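Side-chain contacts in tryptophan synthase alpha chain (Aquifex aeolicus, PDB 2EKC), which probably carries out the aldol cleavage of indoleglycerol phosphate to indole and glyceraldehyde 3-phosphate in the last step of tryptophan biosynthesis: residues K196-Y201 against V209-G214; K113-S118 against K140-K145. One frame throughout, in Å; residues are numbered along the deposited sequence. Where two conformers were deposited one is given.

Contact 1: residues K196-Y201 against V209-G214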
ATOM      1  N   LYS A 196      -7.375 -20.032  -0.970  1.00 16.89           N
ATOM      2  CA  LYS A 196      -8.715 -20.491  -1.307  1.00 18.80           C
ATOM      3  C   LYS A 196      -9.687 -19.317  -1.389  1.00 17.29           C
ATOM      4  O   LYS A 196     -10.587 -19.304  -2.225  1.00 18.45           O
ATOM      5  CB  LYS A 196      -9.209 -21.501  -0.269  1.00 21.12           C
ATOM      6  CG  LYS A 196      -8.582 -22.888  -0.401  1.00 24.52           C
ATOM      7  CD  LYS A 196      -9.028 -23.573  -1.697  1.00 26.56           C
ATOM      8  CE  LYS A 196      -8.498 -24.995  -1.785  1.00 29.04           C
ATOM      9  NZ  LYS A 196      -8.923 -25.681  -3.038  1.00 29.01           N
ATOM     10  N   LYS A 197      -9.503 -18.332  -0.518  1.00 15.56           N
ATOM     11  CA  LYS A 197     -10.376 -17.169  -0.520  1.00 17.66           C
ATOM     12  C   LYS A 197     -10.192 -16.386  -1.814  1.00 17.16           C
ATOM     13  O   LYS A 197     -11.161 -15.894  -2.396  1.00 19.05           O
ATOM     14  CB  LYS A 197     -10.065 -16.264   0.671  1.00 19.46           C
ATOM     15  CG  LYS A 197     -10.975 -15.049   0.775  1.00 22.53           C
ATOM     16  CD  LYS A 197     -12.183 -15.310   1.655  1.00 26.68           C
ATOM     17  CE  LYS A 197     -13.075 -16.398   1.106  1.00 27.28           C
ATOM     18  NZ  LYS A 197     -14.157 -16.760   2.067  1.00 25.56           N
ATOM     19  N   VAL A 198      -8.949 -16.270  -2.264  1.00 16.54           N
ATOM     20  CA  VAL A 198      -8.670 -15.542  -3.493  1.00 16.71           C
ATOM     21  C   VAL A 198      -9.287 -16.250  -4.690  1.00 18.84           C
ATOM     22  O   VAL A 198      -9.781 -15.602  -5.617  1.00 19.12           O
ATOM     23  CB  VAL A 198      -7.154 -15.382  -3.724  1.00 17.24           C
ATOM     24  CG1 VAL A 198      -6.901 -14.765  -5.093  1.00 15.45           C
ATOM     25  CG2 VAL A 198      -6.559 -14.493  -2.634  1.00 14.79           C
ATOM     26  N   GLU A 199      -9.266 -17.579  -4.669  1.00 19.52           N
ATOM     27  CA  GLU A 199      -9.844 -18.344  -5.762  1.00 22.02           C
ATOM     28  C   GLU A 199     -11.334 -18.013  -5.846  1.00 21.63           C
ATOM     29  O   GLU A 199     -11.877 -17.861  -6.939  1.00 24.06           O
ATOM     30  CB  GLU A 199      -9.609 -19.844  -5.543  1.00 22.17           C
ATOM     31  CG  GLU A 199      -8.139 -20.165  -5.262  1.00 27.68           C
ATOM     32  CD  GLU A 199      -7.813 -21.645  -5.320  1.00 28.61           C
ATOM     33  OE1 GLU A 199      -8.657 -22.467  -4.904  1.00 29.19           O
ATOM     34  OE2 GLU A 199      -6.696 -21.984  -5.770  1.00 30.64           O
ATOM     35  N   GLU A 200     -11.990 -17.895  -4.691  1.00 21.77           N
ATOM     36  CA  GLU A 200     -13.408 -17.532  -4.661  1.00 22.30           C
ATOM     37  C   GLU A 200     -13.533 -16.144  -5.266  1.00 22.48           C
ATOM     38  O   GLU A 200     -14.401 -15.882  -6.100  1.00 21.87           O
ATOM     39  CB  GLU A 200     -13.936 -17.478  -3.226  1.00 23.52           C
ATOM     40  CG  GLU A 200     -14.368 -18.804  -2.640  1.00 26.01           C
ATOM     41  CD  GLU A 200     -15.079 -18.631  -1.308  1.00 29.88           C
ATOM     42  OE1 GLU A 200     -14.396 -18.378  -0.295  1.00 28.70           O
ATOM     43  OE2 GLU A 200     -16.326 -18.735  -1.280  1.00 30.89           O
ATOM     44  N   TYR A 201     -12.654 -15.254  -4.816  1.00 22.70           N
ATOM     45  CA  TYR A 201     -12.625 -13.876  -5.289  1.00 21.72           C
ATOM     46  C   TYR A 201     -12.526 -13.859  -6.814  1.00 21.32           C
ATOM     47  O   TYR A 201     -13.229 -13.097  -7.477  1.00 20.06           O
ATOM     48  CB  TYR A 201     -11.424 -13.152  -4.671  1.00 20.89           C
ATOM     49  CG  TYR A 201     -11.124 -11.783  -5.244  1.00 18.75           C
ATOM     50  CD1 TYR A 201     -11.768 -10.640  -4.768  1.00 20.19           C
ATOM     51  CD2 TYR A 201     -10.169 -11.630  -6.246  1.00 19.49           C
ATOM     52  CE1 TYR A 201     -11.459  -9.371  -5.278  1.00 20.68           C
ATOM     53  CE2 TYR A 201      -9.853 -10.375  -6.760  1.00 19.49           C
ATOM     54  CZ  TYR A 201     -10.496  -9.252  -6.273  1.00 20.71           C
ATOM     55  OH  TYR A 201     -10.153  -8.015  -6.767  1.00 20.31           O
ATOM     56  N   VAL A 209      -5.681  -8.258  -7.334  1.00 14.29           N
ATOM     57  CA  VAL A 209      -5.667  -8.349  -5.886  1.00 14.36           C
ATOM     58  C   VAL A 209      -4.252  -8.557  -5.376  1.00 14.16           C
ATOM     59  O   VAL A 209      -3.505  -9.368  -5.919  1.00 14.50           O
ATOM     60  CB  VAL A 209      -6.577  -9.510  -5.388  1.00 15.08           C
ATOM     61  CG1 VAL A 209      -6.164 -10.829  -6.037  1.00 16.77           C
ATOM     62  CG2 VAL A 209      -6.496  -9.625  -3.868  1.00 16.96           C
ATOM     63  N   VAL A 210      -3.878  -7.795  -4.350  1.00 14.58           N
ATOM     64  CA  VAL A 210      -2.560  -7.924  -3.746  1.00 13.92           C
ATOM     65  C   VAL A 210      -2.754  -8.489  -2.341  1.00 14.55           C
ATOM     66  O   VAL A 210      -3.759  -8.211  -1.680  1.00 13.27           O
ATOM     67  CB  VAL A 210      -1.805  -6.561  -3.678  1.00 15.07           C
ATOM     68  CG1 VAL A 210      -1.519  -6.056  -5.088  1.00 17.01           C
ATOM     69  CG2 VAL A 210      -2.613  -5.541  -2.906  1.00 17.50           C
ATOM     70  N   VAL A 211      -1.801  -9.297  -1.896  1.00 14.75           N
ATOM     71  CA  VAL A 211      -1.882  -9.928  -0.585  1.00 16.06           C
ATOM     72  C   VAL A 211      -0.701  -9.524   0.286  1.00 18.12           C
ATOM     73  O   VAL A 211       0.446  -9.551  -0.158  1.00 15.48           O
ATOM     74  CB  VAL A 211      -1.917 -11.464  -0.736  1.00 16.64           C
ATOM     75  CG1 VAL A 211      -1.826 -12.140   0.620  1.00 16.54           C
ATOM     76  CG2 VAL A 211      -3.199 -11.871  -1.446  1.00 15.73           C
ATOM     77  N   GLY A 212      -0.987  -9.159   1.529  1.00 20.58           N
ATOM     78  CA  GLY A 212       0.074  -8.745   2.423  1.00 25.77           C
ATOM     79  C   GLY A 212       0.117  -9.450   3.763  1.00 28.44           C
ATOM     80  O   GLY A 212      -0.669 -10.358   4.037  1.00 30.15           O
ATOM     81  N   PHE A 213       1.050  -8.995   4.594  1.00 32.12           N
ATOM     82  CA  PHE A 213       1.298  -9.517   5.933  1.00 34.55           C
ATOM     83  C   PHE A 213       2.094 -10.811   5.904  1.00 35.70           C
ATOM     84  O   PHE A 213       1.676 -11.796   5.296  1.00 35.25           O
ATOM     85  CB  PHE A 213      -0.003  -9.765   6.703  1.00 36.40           C
ATOM     86  CG  PHE A 213       0.227 -10.217   8.121  1.00 39.27           C
ATOM     87  CD1 PHE A 213       0.611  -9.306   9.100  1.00 40.25           C
ATOM     88  CD2 PHE A 213       0.134 -11.563   8.461  1.00 40.15           C
ATOM     89  CE1 PHE A 213       0.903  -9.729  10.398  1.00 40.62           C
ATOM     90  CE2 PHE A 213       0.423 -11.996   9.755  1.00 40.94           C
ATOM     91  CZ  PHE A 213       0.809 -11.076  10.724  1.00 40.25           C
ATOM     92  N   GLY A 214       3.247 -10.797   6.563  1.00 36.76           N
ATOM     93  CA  GLY A 214       4.076 -11.985   6.624  1.00 37.44           C
ATOM     94  C   GLY A 214       4.997 -12.234   5.446  1.00 37.49           C
ATOM     95  O   GLY A 214       5.414 -13.369   5.224  1.00 38.01           O
TER
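The ring of Tyr201 meets Val209 obliquely: CE2 of Tyr201 lies 3.7 Å from CB of Val209 and 3.8 Å from its CG1, and the two side chains run past each other in opposite senses. Phe176 meets the same ring edge-to-face, and Ile163 of helix 160-169 touches Tyr201 too. With CG anti to the backbone N (chi1 170°), the ring points forward along the helix, broadly in its N-to-C direction, and its OH bonds to the carbonyl O of Lys207 and to Thr174 OG1, so the buried hydroxyl is satisfied. Replacing the tyrosine by alanine is likely to open a gap beside Val209 and Phe176 and leave the Lys207 carbonyl without its hydroxyl partner. One turn back, Val198 divides its methyls: CG1 rests 4.1 Å from CG1 of Val209, while CG2 approaches CG2 of Val211 at 4.4 Å. Val209 and Val211, two apart on the strand, thus both face the helix. The axes of helix 196-201 and strand 209-212 run nearly antiparallel (166°), 11.0 Å apart at closest approach. Such an apolar seam between a helix and the strand that follows it is characteristic of the (βα)8 TIM barrel.

Contact 2: residues K113-S118 against K140-K145; sequences KFCRLS and KAVMKK
Cys115 and Val142 make the closest contact between 113-118 and 140-145, SG of Cys115 lying 3.7 Å from CG1 of Val142. CG1 of Val142 also lies 4.0 Å from CB of Cys115, so one branch of the valine covers both side-chain atoms of the cysteine. On the next residue of helix 133-145, CG of Met143 approaches SG of Cys115 at 4.1 Å; the cysteine sulfur therefore touches a methyl and a methylene from consecutive residues. Two torsions set up this meeting: SG of Cys115 is anti to its carbonyl carbon and beside the backbone N (chi1 -71°), whereas CG1 of Val142 is anti to the backbone N (chi1 -177°). The backbones come close here, with CA of Cys115 and CA of Met143 6.5 Å apart.

Further out, Phe126 of strand 125-127 touches both Cys115 and Met143, tying the helix pair to the barrel wall, and Met143 reaches Phe150 of strand 149-154 as well. Phe114, the neighbour of Cys115, stacks on Phe78 and meets Phe126 with the ring planes at about 80°. One turn along, Ser118 OG donates to O of Phe114 at 2.9 Å from above the carbonyl plane, and Ser118 N reaches that oxygen from the opposite face. Lys145 NZ forms a salt bridge with Glu112 OE1, joining the two helices electrostatically beside the apolar patch.

Chemically, the cysteine serves here as a small apolar group: its sulfur meets carbon atoms across the interface, and the helices are held at this point by van der Waals contact.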
ATOM      1  N   LYS A 113     -10.707  18.817   1.530  1.00 18.02           N
ATOM      2  CA  LYS A 113      -9.334  19.312   1.557  1.00 19.16           C
ATOM      3  C   LYS A 113      -8.306  18.187   1.495  1.00 16.76           C
ATOM      4  O   LYS A 113      -7.344  18.258   0.731  1.00 14.83           O
ATOM      5  CB  LYS A 113      -9.088  20.148   2.814  1.00 20.06           C
ATOM      6  CG  LYS A 113      -7.656  20.636   2.932  1.00 20.23           C
ATOM      7  CD  LYS A 113      -7.397  21.421   4.208  1.00 21.34           C
ATOM      8  CE  LYS A 113      -8.124  22.744   4.220  1.00 22.43           C
ATOM      9  NZ  LYS A 113      -7.666  23.583   5.372  1.00 25.77           N
ATOM     10  N   PHE A 114      -8.513  17.154   2.306  1.00 16.42           N
ATOM     11  CA  PHE A 114      -7.598  16.014   2.351  1.00 17.09           C
ATOM     12  C   PHE A 114      -7.425  15.412   0.959  1.00 16.33           C
ATOM     13  O   PHE A 114      -6.301  15.191   0.496  1.00 16.64           O
ATOM     14  CB  PHE A 114      -8.134  14.955   3.322  1.00 15.94           C
ATOM     15  CG  PHE A 114      -7.131  13.896   3.684  1.00 16.05           C
ATOM     16  CD1 PHE A 114      -6.934  12.788   2.863  1.00 13.85           C
ATOM     17  CD2 PHE A 114      -6.384  14.004   4.851  1.00 13.96           C
ATOM     18  CE1 PHE A 114      -6.008  11.801   3.206  1.00 14.44           C
ATOM     19  CE2 PHE A 114      -5.454  13.023   5.200  1.00 14.37           C
ATOM     20  CZ  PHE A 114      -5.268  11.919   4.377  1.00 13.60           C
ATOM     21  N   CYS A 115      -8.541  15.158   0.289  1.00 15.49           N
ATOM     22  CA  CYS A 115      -8.494  14.583  -1.045  1.00 15.72           C
ATOM     23  C   CYS A 115      -7.894  15.553  -2.057  1.00 15.97           C
ATOM     24  O   CYS A 115      -7.093  15.150  -2.899  1.00 14.83           O
ATOM     25  CB  CYS A 115      -9.896  14.146  -1.479  1.00 16.12           C
ATOM     26  SG  CYS A 115     -10.513  12.688  -0.571  1.00 16.79           S
ATOM     27  N   ARG A 116      -8.271  16.827  -1.964  1.00 15.60           N
ATOM     28  CA  ARG A 116      -7.754  17.858  -2.871  1.00 15.95           C
ATOM     29  C   ARG A 116      -6.228  17.886  -2.805  1.00 14.32           C
ATOM     30  O   ARG A 116      -5.549  17.801  -3.823  1.00 14.62           O
ATOM     31  CB  ARG A 116      -8.300  19.244  -2.482  1.00 15.06           C
ATOM     32  CG  ARG A 116      -7.916  20.389  -3.413  0.50 17.46           C
ATOM     33  CD  ARG A 116      -8.265  21.737  -2.774  0.50 17.53           C
ATOM     34  NE  ARG A 116      -7.224  22.198  -1.854  0.50 17.34           N
ATOM     35  CZ  ARG A 116      -7.440  22.971  -0.792  0.50 15.52           C
ATOM     36  NH1 ARG A 116      -8.666  23.376  -0.496  0.50 14.63           N
ATOM     37  NH2 ARG A 116      -6.424  23.348  -0.027  0.50 17.81           N
ATOM     38  N   LEU A 117      -5.695  18.016  -1.596  1.00 14.76           N
ATOM     39  CA  LEU A 117      -4.251  18.057  -1.404  1.00 13.26           C
ATOM     40  C   LEU A 117      -3.543  16.790  -1.874  1.00 13.50           C
ATOM     41  O   LEU A 117      -2.500  16.864  -2.529  1.00 12.71           O
ATOM     42  CB  LEU A 117      -3.926  18.320   0.070  1.00 14.36           C
ATOM     43  CG  LEU A 117      -4.320  19.724   0.545  1.00 15.85           C
ATOM     44  CD1 LEU A 117      -4.162  19.833   2.048  1.00 14.99           C
ATOM     45  CD2 LEU A 117      -3.462  20.758  -0.170  1.00 17.44           C
ATOM     46  N   SER A 118      -4.098  15.632  -1.532  1.00 12.55           N
ATOM     47  CA  SER A 118      -3.499  14.356  -1.932  1.00 13.65           C
ATOM     48  C   SER A 118      -3.351  14.265  -3.451  1.00 14.56           C
ATOM     49  O   SER A 118      -2.295  13.897  -3.965  1.00 12.44           O
ATOM     50  CB  SER A 118      -4.355  13.179  -1.438  1.00 13.40           C
ATOM     51  OG  SER A 118      -4.328  13.077  -0.021  1.00 16.40           O
ATOM     52  N   LYS A 140     -15.937   7.476  -0.027  1.00 16.30           N
ATOM     53  CA  LYS A 140     -15.870   6.979  -1.396  1.00 17.76           C
ATOM     54  C   LYS A 140     -16.356   8.056  -2.368  1.00 17.72           C
ATOM     55  O   LYS A 140     -15.737   8.294  -3.409  1.00 16.36           O
ATOM     56  CB  LYS A 140     -16.717   5.711  -1.549  1.00 17.77           C
ATOM     57  CG  LYS A 140     -16.274   4.549  -0.669  1.00 21.00           C
ATOM     58  CD  LYS A 140     -17.183   3.340  -0.862  1.00 23.96           C
ATOM     59  CE  LYS A 140     -16.878   2.243   0.145  1.00 25.14           C
ATOM     60  NZ  LYS A 140     -17.748   1.047  -0.046  1.00 26.50           N
ATOM     61  N   ALA A 141     -17.460   8.711  -2.015  1.00 17.41           N
ATOM     62  CA  ALA A 141     -18.027   9.764  -2.854  1.00 18.18           C
ATOM     63  C   ALA A 141     -17.029  10.889  -3.110  1.00 18.62           C
ATOM     64  O   ALA A 141     -16.878  11.336  -4.243  1.00 21.31           O
ATOM     65  CB  ALA A 141     -19.294  10.326  -2.208  1.00 18.89           C
ATOM     66  N   VAL A 142     -16.346  11.347  -2.064  1.00 18.52           N
ATOM     67  CA  VAL A 142     -15.369  12.423  -2.216  1.00 17.78           C
ATOM     68  C   VAL A 142     -14.161  11.945  -3.020  1.00 17.80           C
ATOM     69  O   VAL A 142     -13.650  12.662  -3.882  1.00 16.20           O
ATOM     70  CB  VAL A 142     -14.874  12.947  -0.847  1.00 20.19           C
ATOM     71  CG1 VAL A 142     -13.911  14.104  -1.055  1.00 19.29           C
ATOM     72  CG2 VAL A 142     -16.055  13.392   0.000  1.00 21.19           C
ATOM     73  N   MET A 143     -13.702  10.732  -2.735  1.00 17.16           N
ATOM     74  CA  MET A 143     -12.563  10.186  -3.460  1.00 16.61           C
ATOM     75  C   MET A 143     -12.879  10.120  -4.950  1.00 18.00           C
ATOM     76  O   MET A 143     -12.019  10.399  -5.786  1.00 18.44           O
ATOM     77  CB  MET A 143     -12.204   8.800  -2.918  1.00 14.05           C
ATOM     78  CG  MET A 143     -11.526   8.862  -1.548  1.00 14.83           C
ATOM     79  SD  MET A 143     -11.102   7.256  -0.848  1.00 13.66           S
ATOM     80  CE  MET A 143      -9.696   6.785  -1.882  1.00 13.93           C
ATOM     81  N   LYS A 144     -14.115   9.756  -5.279  1.00 18.61           N
ATOM     82  CA  LYS A 144     -14.539   9.677  -6.674  1.00 20.57           C
ATOM     83  C   LYS A 144     -14.427  11.056  -7.313  1.00 19.21           C
ATOM     84  O   LYS A 144     -13.977  11.198  -8.446  1.00 18.01           O
ATOM     85  CB  LYS A 144     -15.986   9.194  -6.769  1.00 23.42           C
ATOM     86  CG  LYS A 144     -16.528   9.169  -8.195  1.00 30.02           C
ATOM     87  CD  LYS A 144     -18.027   8.917  -8.228  1.00 32.06           C
ATOM     88  CE  LYS A 144     -18.566   8.909  -9.657  1.00 33.24           C
ATOM     89  NZ  LYS A 144     -18.278  10.177 -10.398  1.00 32.09           N
ATOM     90  N   LYS A 145     -14.838  12.073  -6.568  1.00 21.17           N
ATOM     91  CA  LYS A 145     -14.790  13.449  -7.041  1.00 20.87           C
ATOM     92  C   LYS A 145     -13.372  13.901  -7.390  1.00 20.84           C
ATOM     93  O   LYS A 145     -13.172  14.623  -8.365  1.00 20.05           O
ATOM     94  CB  LYS A 145     -15.383  14.378  -5.978  1.00 23.12           C
ATOM     95  CG  LYS A 145     -15.340  15.857  -6.336  1.00 25.84           C
ATOM     96  CD  LYS A 145     -15.907  16.702  -5.207  1.00 27.86           C
ATOM     97  CE  LYS A 145     -15.852  18.183  -5.535  1.00 29.75           C
ATOM     98  NZ  LYS A 145     -16.515  18.991  -4.474  1.00 31.36           N
TER

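How the contacts relate
Both contacts belong to one eight-stranded TIM barrel and illustrate two layers of its construction. Contact 1 joins an outer helix to strand 209-212 of the wall, whereas contact 2 joins two outer helices, 111-120 and 133-145, which flank strand 125-127 in the chain. They follow one another in sequence, contact 2 ending before contact 1 begins, and do not touch: their centres are 27 Å apart and their nearest atoms about 13 Å. Contact 1 lies closer to the predicted catalytic centre, though not in contact with it: the side chains of Val211 and Glu49, a predicted proton acceptor, are about 10 Å apart. Contact 2 lies away from the predicted catalytic residues, in the outer helical layer.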